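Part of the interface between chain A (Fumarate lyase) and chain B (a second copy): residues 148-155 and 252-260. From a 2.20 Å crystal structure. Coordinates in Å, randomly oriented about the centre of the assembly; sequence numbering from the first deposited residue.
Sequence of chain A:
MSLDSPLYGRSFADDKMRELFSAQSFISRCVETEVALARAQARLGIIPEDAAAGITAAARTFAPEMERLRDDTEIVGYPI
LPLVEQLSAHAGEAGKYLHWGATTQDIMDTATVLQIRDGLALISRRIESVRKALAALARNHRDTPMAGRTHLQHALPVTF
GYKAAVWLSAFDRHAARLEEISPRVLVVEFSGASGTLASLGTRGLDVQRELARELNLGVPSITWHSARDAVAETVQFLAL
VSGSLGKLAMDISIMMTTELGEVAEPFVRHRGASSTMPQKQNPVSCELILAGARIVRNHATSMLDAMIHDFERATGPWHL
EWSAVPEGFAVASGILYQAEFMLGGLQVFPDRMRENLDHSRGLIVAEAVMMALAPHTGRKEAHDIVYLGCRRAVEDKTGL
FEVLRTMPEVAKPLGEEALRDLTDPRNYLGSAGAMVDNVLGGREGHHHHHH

Chain A 148-155: GRTHLQHA
Chain B 252-260: ISIMMTTEL

One carboxylate oxygen organizes this contact: E259(B) OE2 accepts from R149(A) NH2 at 2.7 Å, as a salt bridge, and from H154(A) NE2, also at 2.7 Å, both nearly linear. R149(A) is m,t,t with chi4 105°; E259(B) has chi1 m, chi2 91° (between wells) and chi3 -15°. The other oxygen, E259(B) OE1, takes a water at 2.6 Å that also donates to L152(A) O (2.9 Å) and accepts from R149(A) NE (2.7 Å).

Chain A supplies a tight hairpin, strands 148-150 and 153-155 joined by a type I' turn from T150(A) to Q153(A), with H151(A) at phi/psi 38/47 and L152(A) at 72/9. Chain B brings the end of a helix that starts before I252(B), then the non-helical run through T258(B) and E259(B). In register, the CA of L152(A) lies nearest that of T257(B), 5.1 Å, and the CA of Q153(A) nearest that of T258(B), 5.0 Å.

T258(B), chi1 m, points toward the hairpin and works twice: its OG1 accepts from H154(A) N at 2.9 Å, while its CG2 sits 3.7 Å from the H154(A) ring centroid, over the face. The histidine (chi1 m, chi2 -165°) thus spends its edge on the glutamate and a face on a methyl.

At the turn, L152(A), m,t, lays CD1 4.1 Å from I254(B) CG1. T257(B), chi1 m, gives its OG1 proton to I254(B) O at 2.7 Å, so its hydroxyl is satisfied within its own chain, while its CG2 meets L152(A) O at 3.4 Å. A second water accepts from Q153(A) NE2 (2.9 Å) and donates to H151(A) O and S253(B) O (2.8 Å each), tying the turn to the helix.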

# COMPACT_ATOMS: atom_id res chain seq x y z
N GLY A 148 22.02 24.18 7.52
CA GLY A 148 21.19 23.51 6.53
C GLY A 148 21.75 22.12 6.23
O GLY A 148 22.98 21.95 6.18
N ARG A 149 20.88 21.12 6.06
CA ARG A 149 21.35 19.76 5.75
C ARG A 149 20.71 19.16 4.48
O ARG A 149 19.48 19.19 4.29
CB ARG A 149 21.13 18.83 6.95
CG ARG A 149 21.90 19.26 8.20
CD ARG A 149 21.48 18.51 9.42
NE ARG A 149 22.33 18.84 10.57
CZ ARG A 149 21.96 19.62 11.61
NH1 ARG A 149 20.75 20.17 11.66
NH2 ARG A 149 22.84 19.86 12.59
N THR A 150 21.56 18.63 3.61
CA THR A 150 21.12 17.93 2.42
C THR A 150 21.73 16.55 2.59
O THR A 150 22.90 16.44 2.98
CB THR A 150 21.56 18.62 1.13
OG1 THR A 150 22.98 18.61 1.06
CG2 THR A 150 21.07 20.10 1.11
N HIS A 151 20.91 15.52 2.39
CA HIS A 151 21.23 14.15 2.75
C HIS A 151 22.00 14.01 4.06
O HIS A 151 23.00 13.26 4.15
CB HIS A 151 21.91 13.39 1.60
CG HIS A 151 23.10 14.09 1.00
ND1 HIS A 151 24.37 14.02 1.55
CD2 HIS A 151 23.24 14.76 -0.17
CE1 HIS A 151 25.22 14.68 0.78
NE2 HIS A 151 24.56 15.14 -0.27
N LEU A 152 21.49 14.72 5.08
CA LEU A 152 21.94 14.65 6.47
C LEU A 152 23.31 15.28 6.72
O LEU A 152 23.86 15.19 7.82
CB LEU A 152 21.87 13.22 7.05
CG LEU A 152 20.53 12.47 6.89
CD1 LEU A 152 20.79 10.96 7.04
CD2 LEU A 152 19.49 12.97 7.93
N GLN A 153 23.82 15.98 5.71
CA GLN A 153 25.15 16.58 5.78
C GLN A 153 25.13 18.09 5.59
O GLN A 153 24.26 18.62 4.91
CB GLN A 153 26.07 15.91 4.74
CG GLN A 153 26.48 14.50 5.19
CD GLN A 153 27.11 13.70 4.10
OE1 GLN A 153 27.91 14.22 3.32
NE2 GLN A 153 26.74 12.42 4.01
N HIS A 154 26.11 18.78 6.18
CA HIS A 154 26.10 20.22 6.22
C HIS A 154 26.11 20.76 4.79
O HIS A 154 26.90 20.31 3.94
CB HIS A 154 27.28 20.73 7.07
CG HIS A 154 27.06 20.59 8.56
ND1 HIS A 154 27.84 21.23 9.50
CD2 HIS A 154 26.17 19.85 9.26
CE1 HIS A 154 27.43 20.90 10.72
NE2 HIS A 154 26.44 20.04 10.60
N ALA A 155 25.18 21.67 4.50
CA ALA A 155 25.09 22.24 3.15
C ALA A 155 25.47 23.73 3.17
O ALA A 155 26.61 24.06 2.86
CB ALA A 155 23.69 21.99 2.54
N ILE B 252 23.65 3.25 7.84
CA ILE B 252 24.82 3.85 7.18
C ILE B 252 24.63 5.33 6.81
O ILE B 252 25.47 6.15 7.14
CB ILE B 252 25.28 3.00 5.95
CG1 ILE B 252 25.88 1.67 6.46
CG2 ILE B 252 26.27 3.81 5.06
CD1 ILE B 252 25.71 0.52 5.51
N SER B 253 23.50 5.68 6.19
CA SER B 253 23.31 7.09 5.79
C SER B 253 23.26 8.01 7.00
O SER B 253 23.72 9.14 6.94
CB SER B 253 22.10 7.27 4.86
OG SER B 253 20.93 7.01 5.52
N ILE B 254 22.73 7.52 8.12
CA ILE B 254 22.70 8.32 9.35
C ILE B 254 24.11 8.37 9.99
O ILE B 254 24.56 9.41 10.43
CB ILE B 254 21.65 7.83 10.35
CG1 ILE B 254 20.22 7.98 9.76
CG2 ILE B 254 21.90 8.54 11.73
CD1 ILE B 254 19.06 7.35 10.67
N MET B 255 24.86 7.28 9.92
CA MET B 255 26.24 7.35 10.40
C MET B 255 27.13 8.30 9.52
O MET B 255 28.21 8.71 9.95
CB MET B 255 26.84 5.93 10.53
CG MET B 255 26.26 5.05 11.69
SD MET B 255 26.76 3.28 11.51
CE MET B 255 28.46 3.44 11.81
N MET B 256 26.66 8.65 8.31
CA MET B 256 27.34 9.64 7.42
C MET B 256 27.01 11.10 7.69
O MET B 256 27.57 12.01 7.08
CB MET B 256 27.12 9.32 5.93
CG MET B 256 27.91 8.08 5.43
SD MET B 256 27.67 7.65 3.66
CE MET B 256 28.43 9.04 2.85
N THR B 257 26.07 11.31 8.63
CA THR B 257 25.75 12.63 9.13
C THR B 257 27.05 13.34 9.51
O THR B 257 27.91 12.75 10.14
CB THR B 257 24.79 12.52 10.36
OG1 THR B 257 23.59 11.84 9.98
CG2 THR B 257 24.37 13.90 10.90
N THR B 258 27.19 14.59 9.11
CA THR B 258 28.40 15.38 9.39
C THR B 258 28.94 15.22 10.84
O THR B 258 30.10 14.89 11.05
CB THR B 258 28.13 16.86 9.07
OG1 THR B 258 27.76 16.97 7.69
CG2 THR B 258 29.40 17.71 9.38
N GLU B 259 28.07 15.41 11.82
CA GLU B 259 28.43 15.31 13.22
C GLU B 259 28.77 13.89 13.67
O GLU B 259 29.32 13.74 14.76
CB GLU B 259 27.30 15.87 14.10
CG GLU B 259 27.00 17.37 13.89
CD GLU B 259 25.90 17.65 12.82
OE1 GLU B 259 25.57 16.72 12.03
OE2 GLU B 259 25.35 18.79 12.79
N LEU B 260 28.38 12.85 12.91
CA LEU B 260 28.75 11.47 13.25
C LEU B 260 30.03 11.04 12.53
O LEU B 260 31.04 10.81 13.20
CB LEU B 260 27.60 10.47 12.97
CG LEU B 260 26.57 10.32 14.09
CD1 LEU B 260 25.83 11.68 14.31
CD2 LEU B 260 25.57 9.21 13.79
O HOH W 1 24.45 17.30 9.79
O HOH W 2 24.39 10.96 4.97